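Local coordinates for C381 turret protein (Sulfolobus turreted icosahedral virus, PDB 4IND) that probably builds part of the capsid turrets of an archaeal icosahedral virus, folding into three jelly-roll domains and assembling as five copies, at residues K21-Q26 / K54-P59; S34-S39 / A67-D72; F99-N104 / Y119-K124; N196-T201 / S242-G247; A302-L307 / I367-V372. All coordinates share one frame; numbering follows the deposited sequence. Where two conformers were deposited one is given.

Contact 1: K21-Q26 / K54-P59; sequences KLSEKQ and KIVSAP
The chain turns at K21-E24, a type I beta turn closed by E24 N on K21 O at 3.0 Å, and lays S23 against strand K54-P59 without a direct hydrogen bond between the two. S23 CA and CB both come close to S57 O, CB at 3.2 Å, while CB also meets V56 CB. A water bridges the backbones by donating to S23 O and S57 O. S23 OG, between its own N and carbonyl carbon (chi1 50°), bonds to N13 O of the second subunit. L22 crosses P59 at about a right angle, its CB 3.8 Å from P59 CD. Two extended lysines end side by side, K21 NZ 4.4 Å from K54 NZ, with a water accepting from both, weakly from K21. Their repulsion is probably offset by salt bridges to D73 and D72, respectively, of the second subunit, whose A14 O also accepts from K21 NZ. E24 occupies the N-cap position of helix 25-31, whose F31 and L28 pack on L22 and P59. In this first, galactose-binding-like jelly roll, strand 138-147 bonds to the L22 and P59 backbones; strand 52-60 pairs with strand 41-49 and, at K54-I55, runs parallel to a strand of the second subunit.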
# COMPACT_ATOMS: atom_id res chain seq x y z
N LYS A 21 -31.75 7.99 -6.15
CA LYS A 21 -32.77 7.09 -6.66
C LYS A 21 -33.99 7.96 -6.84
O LYS A 21 -34.55 8.46 -5.87
CB LYS A 21 -33.07 5.95 -5.67
CG LYS A 21 -34.00 4.92 -6.33
CD LYS A 21 -34.09 3.63 -5.54
CE LYS A 21 -34.91 2.58 -6.31
NZ LYS A 21 -34.88 1.24 -5.62
N LEU A 22 -34.41 8.16 -8.08
CA LEU A 22 -35.35 9.26 -8.37
C LEU A 22 -36.80 8.91 -8.09
O LEU A 22 -37.69 9.77 -8.18
CB LEU A 22 -35.12 9.76 -9.80
CG LEU A 22 -33.71 10.32 -9.97
CD1 LEU A 22 -33.43 10.65 -11.43
CD2 LEU A 22 -33.50 11.56 -9.10
N SER A 23 -37.02 7.67 -7.68
CA SER A 23 -38.32 7.28 -7.15
C SER A 23 -38.47 7.61 -5.66
O SER A 23 -39.53 7.36 -5.07
CB SER A 23 -38.56 5.79 -7.39
OG SER A 23 -37.45 5.04 -6.95
N GLU A 24 -37.42 8.16 -5.05
CA GLU A 24 -37.53 8.75 -3.71
C GLU A 24 -37.74 10.25 -3.85
O GLU A 24 -36.96 10.94 -4.52
CB GLU A 24 -36.23 8.53 -2.90
CG GLU A 24 -35.90 7.09 -2.56
CD GLU A 24 -36.23 6.74 -1.12
OE1 GLU A 24 -37.19 7.34 -0.59
OE2 GLU A 24 -35.54 5.89 -0.52
N LYS A 25 -38.79 10.76 -3.22
CA LYS A 25 -39.16 12.16 -3.36
C LYS A 25 -38.03 13.14 -3.01
O LYS A 25 -37.76 14.12 -3.72
CB LYS A 25 -40.38 12.42 -2.46
CG LYS A 25 -40.81 13.86 -2.41
CD LYS A 25 -40.95 14.41 -3.84
CE LYS A 25 -42.00 15.47 -3.90
NZ LYS A 25 -42.10 16.17 -5.19
N GLN A 26 -37.36 12.91 -1.89
CA GLN A 26 -36.30 13.84 -1.52
C GLN A 26 -35.12 13.82 -2.48
O GLN A 26 -34.48 14.86 -2.70
CB GLN A 26 -35.85 13.63 -0.07
CG GLN A 26 -34.74 12.61 0.10
CD GLN A 26 -34.11 12.67 1.50
OE1 GLN A 26 -34.72 13.21 2.45
NE2 GLN A 26 -32.90 12.14 1.63
N LYS A 54 -40.94 -5.22 -11.73
CA LYS A 54 -40.55 -4.15 -10.82
C LYS A 54 -41.37 -2.92 -11.18
O LYS A 54 -41.46 -2.54 -12.35
CB LYS A 54 -39.06 -3.85 -10.97
CG LYS A 54 -38.57 -2.64 -10.17
CD LYS A 54 -37.04 -2.53 -10.19
CE LYS A 54 -36.60 -1.12 -9.83
NZ LYS A 54 -35.15 -1.04 -9.42
N ILE A 55 -41.98 -2.29 -10.18
CA ILE A 55 -42.79 -1.11 -10.43
C ILE A 55 -42.25 0.06 -9.60
O ILE A 55 -42.13 -0.05 -8.38
CB ILE A 55 -44.26 -1.37 -10.06
CG1 ILE A 55 -44.79 -2.56 -10.85
CG2 ILE A 55 -45.10 -0.14 -10.35
CD1 ILE A 55 -46.25 -2.90 -10.52
N VAL A 56 -41.90 1.15 -10.28
CA VAL A 56 -41.50 2.39 -9.60
C VAL A 56 -42.23 3.62 -10.19
O VAL A 56 -42.73 3.57 -11.32
CB VAL A 56 -39.98 2.62 -9.66
CG1 VAL A 56 -39.24 1.51 -8.94
CG2 VAL A 56 -39.52 2.74 -11.11
N SER A 57 -42.30 4.70 -9.43
CA SER A 57 -42.73 5.99 -9.98
C SER A 57 -41.49 6.83 -10.20
O SER A 57 -40.75 7.08 -9.26
CB SER A 57 -43.67 6.70 -9.01
OG SER A 57 -44.85 5.96 -8.86
N ALA A 58 -41.26 7.24 -11.45
CA ALA A 58 -40.01 7.90 -11.82
C ALA A 58 -40.28 9.05 -12.78
O ALA A 58 -41.30 9.06 -13.46
CB ALA A 58 -39.04 6.88 -12.44
N PRO A 59 -39.36 10.03 -12.83
CA PRO A 59 -39.52 11.16 -13.75
C PRO A 59 -39.28 10.72 -15.21
O PRO A 59 -38.33 9.98 -15.49
CB PRO A 59 -38.44 12.15 -13.27
CG PRO A 59 -37.36 11.21 -12.72
CD PRO A 59 -38.17 10.18 -11.98
O HOH W 1 -35.01 -1.89 -6.55
O HOH W 2 -41.50 8.14 -6.58

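Contact 2: S34-S39 / A67-D72; sequences SIFVGS and ASIIID
Strands 36-37 and 67-71 run antiparallel at the edge of a small sheet in the first of the chain's three jelly-roll domains. V37 and S68 form the hydrogen-bonded pair: V37 N donates to S68 O at 2.8 Å, and S68 N returns a bond to V37 O at 3.0 Å, landing on a lone pair. One step on, at the non-hydrogen-bonded pair F36-I69, no N-H crosses; beyond it I70 N reaches I35 O at 2.9 Å, a single, fairly straight bond (163°). The CA-H of I69 also makes a weak contact with I35 O. The alternate amides are used too, because A67, I69 and I71 bond through their backbones to L134, I132 and Y130 of strand 130-134. Among the polar side chains, S34 OG bonds to A30 O, and the D72 carboxylate takes Y47 OH and K54 NZ, both of the third subunit. The main side-chain contacts are apolar. I35 holds CG1 in the crowded position between N and carbonyl carbon (chi1 65°) and lies alongside I71, its CG2 3.7 Å from I71 CG1. On the face carrying V37 and S68, V37 CG2 meets I70 CD1 at 3.8 Å. On the other face F36 has its CG anti to N (chi1 -176°), which brings I69 CG1 to the ring edge. G38 follows with a positive phi, at which a CB would jam against the preceding carbonyl. A67 CB touches both V37 O, at 3.3 Å, and F36 CZ, at 3.5 Å.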
# COMPACT_ATOMS: atom_id res chain seq x y z
N SER A 34 -30.78 21.17 -8.91
CA SER A 34 -29.31 21.16 -8.90
C SER A 34 -28.71 20.84 -10.25
O SER A 34 -27.92 21.63 -10.77
CB SER A 34 -28.79 20.18 -7.84
OG SER A 34 -29.36 18.90 -8.04
N ILE A 35 -29.08 19.70 -10.81
CA ILE A 35 -28.40 19.21 -12.01
C ILE A 35 -29.29 18.82 -13.20
O ILE A 35 -28.80 18.52 -14.27
CB ILE A 35 -27.44 18.05 -11.68
CG1 ILE A 35 -28.21 16.83 -11.19
CG2 ILE A 35 -26.41 18.49 -10.64
CD1 ILE A 35 -27.30 15.59 -10.93
N PHE A 36 -30.61 18.85 -13.00
CA PHE A 36 -31.52 18.48 -14.08
C PHE A 36 -32.07 19.71 -14.80
O PHE A 36 -32.52 20.66 -14.16
CB PHE A 36 -32.66 17.59 -13.55
CG PHE A 36 -33.60 17.10 -14.63
CD1 PHE A 36 -33.25 16.03 -15.44
CD2 PHE A 36 -34.84 17.70 -14.81
CE1 PHE A 36 -34.11 15.57 -16.43
CE2 PHE A 36 -35.72 17.25 -15.79
CZ PHE A 36 -35.36 16.18 -16.60
N VAL A 37 -32.02 19.69 -16.13
CA VAL A 37 -32.46 20.79 -16.97
C VAL A 37 -33.66 20.30 -17.76
O VAL A 37 -33.58 19.29 -18.45
CB VAL A 37 -31.34 21.26 -17.94
CG1 VAL A 37 -31.80 22.47 -18.76
CG2 VAL A 37 -30.05 21.55 -17.17
N GLY A 38 -34.77 21.03 -17.66
CA GLY A 38 -35.98 20.70 -18.41
C GLY A 38 -37.12 20.31 -17.49
O GLY A 38 -37.03 20.43 -16.28
N SER A 39 -38.21 19.83 -18.09
CA SER A 39 -39.38 19.40 -17.35
C SER A 39 -39.39 17.88 -17.20
O SER A 39 -38.63 17.17 -17.86
CB SER A 39 -40.65 19.85 -18.07
OG SER A 39 -40.75 21.27 -18.09
N ALA A 67 -34.11 16.81 -22.38
CA ALA A 67 -33.67 17.29 -21.07
C ALA A 67 -32.15 17.14 -21.02
O ALA A 67 -31.54 16.52 -21.90
CB ALA A 67 -34.32 16.49 -19.97
N SER A 68 -31.52 17.70 -19.98
CA SER A 68 -30.09 17.58 -19.80
C SER A 68 -29.76 17.35 -18.34
O SER A 68 -30.48 17.79 -17.46
CB SER A 68 -29.37 18.85 -20.25
OG SER A 68 -29.69 19.18 -21.59
N ILE A 69 -28.66 16.65 -18.10
CA ILE A 69 -28.06 16.66 -16.78
C ILE A 69 -26.76 17.44 -16.93
O ILE A 69 -25.98 17.20 -17.85
CB ILE A 69 -27.79 15.24 -16.29
CG1 ILE A 69 -29.13 14.52 -16.06
CG2 ILE A 69 -26.99 15.28 -14.97
CD1 ILE A 69 -28.99 13.03 -15.82
N ILE A 70 -26.55 18.40 -16.05
CA ILE A 70 -25.39 19.27 -16.11
C ILE A 70 -24.83 19.44 -14.69
O ILE A 70 -25.54 19.91 -13.79
CB ILE A 70 -25.76 20.66 -16.68
CG1 ILE A 70 -26.34 20.54 -18.11
CG2 ILE A 70 -24.54 21.56 -16.72
CD1 ILE A 70 -26.65 21.91 -18.75
N ILE A 71 -23.57 19.08 -14.49
CA ILE A 71 -22.96 19.18 -13.17
C ILE A 71 -21.68 20.02 -13.18
O ILE A 71 -20.64 19.54 -13.63
CB ILE A 71 -22.62 17.78 -12.61
CG1 ILE A 71 -23.82 16.84 -12.79
CG2 ILE A 71 -22.24 17.87 -11.13
CD1 ILE A 71 -23.52 15.36 -12.43
N ASP A 72 -21.73 21.25 -12.68
CA ASP A 72 -20.50 22.03 -12.57
C ASP A 72 -20.05 22.19 -11.12
O ASP A 72 -19.09 22.89 -10.83
CB ASP A 72 -20.60 23.37 -13.29
CG ASP A 72 -21.32 24.42 -12.46
OD1 ASP A 72 -21.00 25.64 -12.59
OD2 ASP A 72 -22.19 24.03 -11.66

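Contact 3: F99-N104 / Y119-K124; sequences FFNNNN and YDIFTK
The D120 carboxylate faces two successive amides of the F99-N104 loop like a fork. OD2 accepts from F99 N at 2.8 Å and OD1 from F100 N at 2.7 Å, each through its syn lone pair. The anti lone pair of OD1 goes to I121 N of its own strand, and OD2 takes Y130 OH as well, so the buried carboxylate is fixed in rotation and, with so many donors, probably kept ionised. The F100 ring stands almost perpendicular to this group, planes 84° apart, with CD1 3.5 Å from OD1. Its CD1 also touches I121 CG1, and I121 N lies at the ring edge. F99 and F122 both hold CG anti to N (chi1 -174° and 175°) and cross obliquely, F99 CE2 meeting F122 CD1 at 3.7 Å. One face of the F99 ring carries N101 O, 3.7 Å above the plane and toward the rim. N101 then crosses T123 at about a right angle; its OD1 accepts T123 N on a lone pair, at 2.9 Å and practically straight. The amide's other end is used by S170 O, which receives N101 ND2. Strand 114-124 is the outermost member of its sheet in this chain and pairs with strand 78-88 through D120, F122 and K124. F100 also bonds by its backbone to S170 in strand 168-172, and both F100 and I121 pack on I169, so the contact lies at the junction of the first and second jelly-roll domains.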
# COMPACT_ATOMS: atom_id res chain seq x y z
N PHE A 99 -21.04 11.63 -22.47
CA PHE A 99 -20.06 12.70 -22.35
C PHE A 99 -18.63 12.19 -22.62
O PHE A 99 -17.93 12.71 -23.48
CB PHE A 99 -20.19 13.30 -20.94
CG PHE A 99 -19.34 14.52 -20.69
CD1 PHE A 99 -19.54 15.69 -21.42
CD2 PHE A 99 -18.39 14.53 -19.68
CE1 PHE A 99 -18.77 16.85 -21.16
CE2 PHE A 99 -17.62 15.68 -19.41
CZ PHE A 99 -17.82 16.83 -20.15
N PHE A 100 -18.21 11.19 -21.85
CA PHE A 100 -16.87 10.60 -22.01
C PHE A 100 -15.79 11.68 -22.02
O PHE A 100 -14.76 11.52 -22.66
CB PHE A 100 -16.80 9.80 -23.33
CG PHE A 100 -17.53 8.46 -23.31
CD1 PHE A 100 -17.77 7.80 -22.13
CD2 PHE A 100 -17.94 7.87 -24.50
CE1 PHE A 100 -18.43 6.58 -22.12
CE2 PHE A 100 -18.60 6.65 -24.50
CZ PHE A 100 -18.85 6.01 -23.31
N ASN A 101 -16.06 12.79 -21.33
CA ASN A 101 -15.17 13.95 -21.26
C ASN A 101 -15.05 14.74 -22.56
O ASN A 101 -15.07 15.97 -22.53
CB ASN A 101 -13.78 13.60 -20.69
CG ASN A 101 -13.83 13.31 -19.21
OD1 ASN A 101 -14.39 14.10 -18.44
ND2 ASN A 101 -13.26 12.17 -18.79
N ASN A 102 -14.92 14.03 -23.68
CA ASN A 102 -14.65 14.66 -24.96
C ASN A 102 -15.47 14.13 -26.14
O ASN A 102 -15.18 14.46 -27.28
CB ASN A 102 -13.15 14.57 -25.31
CG ASN A 102 -12.29 15.49 -24.44
OD1 ASN A 102 -11.55 15.04 -23.58
ND2 ASN A 102 -12.38 16.79 -24.69
N ASN A 103 -16.48 13.30 -25.89
CA ASN A 103 -17.24 12.71 -26.98
C ASN A 103 -18.43 13.59 -27.34
O ASN A 103 -19.08 14.15 -26.45
CB ASN A 103 -17.79 11.34 -26.60
CG ASN A 103 -18.72 10.78 -27.66
OD1 ASN A 103 -18.33 10.65 -28.83
ND2 ASN A 103 -19.95 10.45 -27.28
N ASN A 104 -18.74 13.68 -28.62
CA ASN A 104 -20.04 14.20 -29.03
C ASN A 104 -20.58 13.54 -30.29
O ASN A 104 -21.45 14.11 -30.97
CB ASN A 104 -20.00 15.72 -29.20
CG ASN A 104 -18.95 16.16 -30.17
OD1 ASN A 104 -18.65 15.47 -31.15
ND2 ASN A 104 -18.37 17.32 -29.91
N TYR A 119 -23.69 4.19 -19.27
CA TYR A 119 -22.41 4.36 -18.58
C TYR A 119 -21.75 5.60 -19.11
O TYR A 119 -21.80 5.87 -20.31
CB TYR A 119 -21.48 3.16 -18.83
CG TYR A 119 -22.03 1.85 -18.34
CD1 TYR A 119 -21.63 1.31 -17.12
CD2 TYR A 119 -22.96 1.16 -19.08
CE1 TYR A 119 -22.15 0.10 -16.66
CE2 TYR A 119 -23.47 -0.04 -18.64
CZ TYR A 119 -23.08 -0.56 -17.43
OH TYR A 119 -23.63 -1.76 -17.02
N ASP A 120 -21.10 6.36 -18.23
CA ASP A 120 -20.39 7.54 -18.69
C ASP A 120 -19.14 7.74 -17.86
O ASP A 120 -18.97 7.12 -16.79
CB ASP A 120 -21.30 8.77 -18.60
CG ASP A 120 -21.02 9.77 -19.70
OD1 ASP A 120 -19.88 9.78 -20.22
OD2 ASP A 120 -21.94 10.55 -20.08
N ILE A 121 -18.25 8.58 -18.35
CA ILE A 121 -16.98 8.79 -17.67
C ILE A 121 -16.79 10.29 -17.51
O ILE A 121 -17.06 11.06 -18.44
CB ILE A 121 -15.84 8.18 -18.45
CG1 ILE A 121 -16.04 6.66 -18.55
CG2 ILE A 121 -14.50 8.53 -17.78
CD1 ILE A 121 -15.09 5.97 -19.52
N PHE A 122 -16.35 10.72 -16.33
CA PHE A 122 -16.25 12.15 -16.05
C PHE A 122 -15.04 12.42 -15.20
O PHE A 122 -14.94 11.92 -14.08
CB PHE A 122 -17.53 12.64 -15.35
CG PHE A 122 -17.48 14.09 -14.90
CD1 PHE A 122 -17.12 15.11 -15.77
CD2 PHE A 122 -17.85 14.43 -13.62
CE1 PHE A 122 -17.10 16.45 -15.36
CE2 PHE A 122 -17.84 15.76 -13.18
CZ PHE A 122 -17.47 16.77 -14.06
N THR A 123 -14.10 13.20 -15.72
CA THR A 123 -12.93 13.59 -14.94
C THR A 123 -13.21 14.90 -14.25
O THR A 123 -13.32 15.93 -14.90
CB THR A 123 -11.69 13.75 -15.82
OG1 THR A 123 -11.43 12.51 -16.48
CG2 THR A 123 -10.47 14.12 -14.96
N LYS A 124 -13.33 14.88 -12.92
CA LYS A 124 -13.45 16.14 -12.18
C LYS A 124 -12.07 16.71 -11.88
O LYS A 124 -11.44 16.39 -10.87
CB LYS A 124 -14.29 15.96 -10.90
CG LYS A 124 -14.53 17.28 -10.17
CD LYS A 124 -15.46 18.16 -11.03
CE LYS A 124 -15.46 19.61 -10.56
NZ LYS A 124 -16.30 20.46 -11.47

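Contact 4: N196-T201 / S242-G247; sequences NFQFGT and SVTYGG
Y245 leaves the backbone with CG in the crowded position between N and carbonyl carbon (chi1 67°), which drops its side chain onto strand 197-201. CB sits 3.4 Å from Q198 O and also touches F197 CZ. CG takes the closest approach of that tip, F197 CZ lying over one ring face at 3.4 Å, and CD1 meets the same atom. CD2 has F199 O in the plane of the ring, at its edge, 3.5 Å away. CE2 reaches F199 CD1 at 3.7 Å, the two planes tilted by 31°, and OH ends in a weak bond to V251 O. F197, F199 and Y245 thus form an aromatic cluster, which F253 extends within the second, galactose-binding-like jelly roll. Antiparallel pairing holds the two segments beside it. T201 N donates to S242 O at 2.9 Å and S242 N returns a bond to T201 O; past this pair T244 N reaches F199 O at 3.0 Å from above the carbonyl plane. At the non-hydrogen-bonded pair G200-V243 the backbones come so close that G200 CA is 3.0 Å from S242 O, where a CB would clash. Waters bridge Q198 O to T244 OG1 and T201 OG1 to S242 OG.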
# COMPACT_ATOMS: atom_id res chain seq x y z
N ASN A 196 -4.54 -3.92 -42.32
CA ASN A 196 -4.01 -3.05 -41.28
C ASN A 196 -4.90 -1.84 -41.06
O ASN A 196 -4.45 -0.69 -41.05
CB ASN A 196 -2.57 -2.65 -41.59
CG ASN A 196 -1.63 -3.84 -41.57
OD1 ASN A 196 -1.85 -4.80 -40.83
ND2 ASN A 196 -0.59 -3.78 -42.39
N PHE A 197 -6.18 -2.14 -40.88
CA PHE A 197 -7.21 -1.16 -40.58
C PHE A 197 -6.98 -0.52 -39.22
O PHE A 197 -7.06 -1.19 -38.19
CB PHE A 197 -8.56 -1.88 -40.56
CG PHE A 197 -9.74 -0.99 -40.33
CD1 PHE A 197 -10.44 -0.45 -41.40
CD2 PHE A 197 -10.16 -0.70 -39.05
CE1 PHE A 197 -11.54 0.37 -41.19
CE2 PHE A 197 -11.26 0.12 -38.82
CZ PHE A 197 -11.95 0.65 -39.90
N GLN A 198 -6.68 0.77 -39.20
CA GLN A 198 -6.53 1.43 -37.91
C GLN A 198 -7.90 1.89 -37.43
O GLN A 198 -8.53 2.73 -38.05
CB GLN A 198 -5.54 2.61 -37.96
CG GLN A 198 -5.43 3.31 -36.61
CD GLN A 198 -4.42 4.45 -36.59
OE1 GLN A 198 -4.73 5.55 -36.20
NE2 GLN A 198 -3.22 4.17 -37.00
N PHE A 199 -8.36 1.30 -36.34
CA PHE A 199 -9.64 1.66 -35.74
C PHE A 199 -9.51 2.99 -35.00
O PHE A 199 -10.40 3.85 -35.04
CB PHE A 199 -10.07 0.54 -34.78
CG PHE A 199 -11.20 0.91 -33.87
CD1 PHE A 199 -12.50 1.01 -34.34
CD2 PHE A 199 -10.97 1.15 -32.53
CE1 PHE A 199 -13.56 1.36 -33.50
CE2 PHE A 199 -12.01 1.50 -31.67
CZ PHE A 199 -13.31 1.61 -32.16
N GLY A 200 -8.40 3.15 -34.30
CA GLY A 200 -8.23 4.32 -33.45
C GLY A 200 -6.86 4.34 -32.80
O GLY A 200 -5.99 3.56 -33.18
N THR A 201 -6.68 5.23 -31.83
CA THR A 201 -5.41 5.34 -31.11
C THR A 201 -5.68 5.61 -29.65
O THR A 201 -6.70 6.22 -29.29
CB THR A 201 -4.56 6.50 -31.64
OG1 THR A 201 -5.28 7.73 -31.45
CG2 THR A 201 -4.23 6.32 -33.10
N SER A 242 -9.10 7.90 -29.35
CA SER A 242 -9.72 8.53 -30.52
C SER A 242 -10.07 7.47 -31.53
O SER A 242 -9.24 6.60 -31.83
CB SER A 242 -8.76 9.51 -31.19
OG SER A 242 -8.06 10.30 -30.25
N VAL A 243 -11.28 7.53 -32.07
CA VAL A 243 -11.64 6.69 -33.22
C VAL A 243 -11.19 7.45 -34.46
O VAL A 243 -11.57 8.61 -34.64
CB VAL A 243 -13.16 6.45 -33.29
CG1 VAL A 243 -13.49 5.56 -34.48
CG2 VAL A 243 -13.67 5.81 -32.00
N THR A 244 -10.40 6.81 -35.32
CA THR A 244 -9.75 7.57 -36.39
C THR A 244 -10.09 7.15 -37.81
O THR A 244 -9.63 7.77 -38.77
CB THR A 244 -8.21 7.53 -36.24
OG1 THR A 244 -7.78 6.17 -36.26
CG2 THR A 244 -7.76 8.17 -34.92
N TYR A 245 -10.87 6.09 -37.96
CA TYR A 245 -11.04 5.52 -39.30
C TYR A 245 -11.92 6.35 -40.24
O TYR A 245 -11.90 6.15 -41.45
CB TYR A 245 -11.45 4.04 -39.27
CG TYR A 245 -12.82 3.72 -38.71
CD1 TYR A 245 -13.94 3.72 -39.53
CD2 TYR A 245 -12.99 3.38 -37.37
CE1 TYR A 245 -15.19 3.40 -39.03
CE2 TYR A 245 -14.23 3.06 -36.87
CZ TYR A 245 -15.32 3.06 -37.72
OH TYR A 245 -16.58 2.76 -37.24
N GLY A 246 -12.69 7.28 -39.70
CA GLY A 246 -13.36 8.25 -40.54
C GLY A 246 -14.85 8.06 -40.67
O GLY A 246 -15.31 6.99 -41.08
N GLY A 247 -15.60 9.12 -40.36
CA GLY A 247 -17.04 9.08 -40.22
C GLY A 247 -17.86 8.48 -41.36
O GLY A 247 -18.91 7.87 -41.12
O HOH W 3 -7.71 5.31 -38.73
O HOH W 4 -5.69 9.12 -29.01

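Contact 5: A302-L307 / I367-V372; sequences ASVSGL and ITLILV
Peptide groups are the flat elements here, meeting edge to edge between two antiparallel strands of the third jelly roll, the nucleoplasmin-like/VP domain. S303 N points to I370 O, S305 N to T368 O and T368 N to S305 O, all in the carbonyl planes, while I370 N donates to S303 O at 2.8 Å, nearly along the C=O axis and almost straight at H (170°). S303-I370 and S305-T368 are thereby hydrogen-bonded pairs, and A302-L371 and V304-L369 the non-hydrogen-bonded ones. CA-H groups make weaker contacts between these bonds, A302 CA coming 3.3 Å from I370 O and V304 CA the same distance from T368 O. Methyl and methylene groups cover the S303 carbonyl from both sides of the sheet: L369 CD1 from one at 3.5 Å, I370 CG1 from the other at 3.7 Å. The face bearing A302, V304, L369 and L371 is apolar and turns to strands 311-319 and 283-289 of the facing sheet, with F333 against A302, V304 and L307. V304 has CG1 anti to N (chi1 175°), which sets CG2 3.8 Å from L369 CD1 as the two side chains cross obliquely. The opposite face is more polar. S303 OG bonds to S338 O and T368 OG1 to S275 OG, while I370 lies with CG1 against S303 CB and packs on A335 of the second subunit. G306 turns the chain off the strand at a positive phi, and L307 CD2 then folds back to 4.1 Å from I367 CG2.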
# COMPACT_ATOMS: atom_id res chain seq x y z
N ALA A 302 24.23 -8.71 -22.72
CA ALA A 302 24.63 -8.59 -24.11
C ALA A 302 26.07 -9.01 -24.31
O ALA A 302 26.93 -8.82 -23.44
CB ALA A 302 24.41 -7.17 -24.63
N SER A 303 26.35 -9.60 -25.47
CA SER A 303 27.69 -10.06 -25.79
C SER A 303 27.90 -9.96 -27.29
O SER A 303 26.96 -10.09 -28.07
CB SER A 303 27.85 -11.51 -25.34
OG SER A 303 29.19 -11.92 -25.47
N VAL A 304 29.14 -9.69 -27.69
CA VAL A 304 29.46 -9.64 -29.12
C VAL A 304 30.63 -10.57 -29.38
O VAL A 304 31.64 -10.52 -28.68
CB VAL A 304 29.81 -8.22 -29.58
CG1 VAL A 304 30.26 -8.22 -31.04
CG2 VAL A 304 28.60 -7.29 -29.40
N SER A 305 30.48 -11.44 -30.38
CA SER A 305 31.57 -12.30 -30.80
C SER A 305 32.05 -11.85 -32.16
O SER A 305 31.28 -11.26 -32.93
CB SER A 305 31.13 -13.76 -30.86
OG SER A 305 30.04 -13.91 -31.75
N GLY A 306 33.31 -12.11 -32.44
CA GLY A 306 33.88 -11.79 -33.73
C GLY A 306 34.64 -10.48 -33.73
O GLY A 306 35.10 -10.03 -34.78
N LEU A 307 34.76 -9.85 -32.57
CA LEU A 307 35.53 -8.61 -32.46
C LEU A 307 37.00 -8.85 -32.75
O LEU A 307 37.60 -9.78 -32.23
CB LEU A 307 35.39 -8.01 -31.07
CG LEU A 307 34.03 -7.37 -30.77
CD1 LEU A 307 34.01 -6.75 -29.38
CD2 LEU A 307 33.69 -6.35 -31.84
N ILE A 367 30.41 -9.47 -37.15
CA ILE A 367 30.27 -9.63 -35.71
C ILE A 367 28.85 -10.07 -35.40
O ILE A 367 27.93 -9.81 -36.16
CB ILE A 367 30.55 -8.32 -34.98
CG1 ILE A 367 29.60 -7.23 -35.48
CG2 ILE A 367 31.99 -7.88 -35.20
CD1 ILE A 367 29.75 -5.92 -34.75
N THR A 368 28.69 -10.75 -34.27
CA THR A 368 27.39 -11.25 -33.89
C THR A 368 27.06 -10.80 -32.49
O THR A 368 27.82 -11.07 -31.55
CB THR A 368 27.34 -12.78 -33.98
OG1 THR A 368 27.56 -13.18 -35.34
CG2 THR A 368 25.98 -13.30 -33.51
N LEU A 369 25.93 -10.11 -32.36
CA LEU A 369 25.43 -9.64 -31.09
C LEU A 369 24.45 -10.68 -30.56
O LEU A 369 23.61 -11.17 -31.29
CB LEU A 369 24.70 -8.31 -31.28
CG LEU A 369 23.91 -7.78 -30.09
CD1 LEU A 369 24.86 -7.39 -28.98
CD2 LEU A 369 23.01 -6.59 -30.48
N ILE A 370 24.59 -11.02 -29.29
CA ILE A 370 23.54 -11.76 -28.61
C ILE A 370 23.01 -10.88 -27.49
O ILE A 370 23.76 -10.09 -26.89
CB ILE A 370 24.00 -13.13 -28.08
CG1 ILE A 370 24.96 -12.97 -26.92
CG2 ILE A 370 24.64 -13.96 -29.18
CD1 ILE A 370 25.64 -14.26 -26.55
N LEU A 371 21.73 -11.02 -27.22
CA LEU A 371 21.05 -10.15 -26.29
C LEU A 371 19.97 -10.96 -25.57
O LEU A 371 19.27 -11.76 -26.20
CB LEU A 371 20.45 -8.97 -27.05
CG LEU A 371 19.57 -7.98 -26.30
CD1 LEU A 371 20.37 -7.28 -25.22
CD2 LEU A 371 18.96 -6.97 -27.27
N VAL A 372 19.88 -10.79 -24.26
CA VAL A 372 18.76 -11.32 -23.50
C VAL A 372 17.98 -10.13 -23.00
O VAL A 372 18.55 -9.23 -22.38
CB VAL A 372 19.23 -12.16 -22.30
CG1 VAL A 372 18.02 -12.57 -21.47
CG2 VAL A 372 19.99 -13.39 -22.79

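Overall arrangement
The five contacts follow the chain through three domains: contacts 1, 2 and 3 in the first, contact 4 in the second and contact 5 in the third. Contacts 1 and 2 alternate along the sequence, since helix 25-31 leads to strand 36-37 and strand 52-60 to strand 67-71; their centres are about 17 Å apart. Contact 2 touches contact 3 where D72 and I71 pack on K124 and F122. Contacts 3 and 4, centres about 19 Å apart, flank the first domain boundary, whereas contact 5 lies about 72 Å from contact 1, centre to centre. In the pentamer, K54 of contact 1 meets D72 of a neighbouring subunit's contact 2, joining first domains side by side.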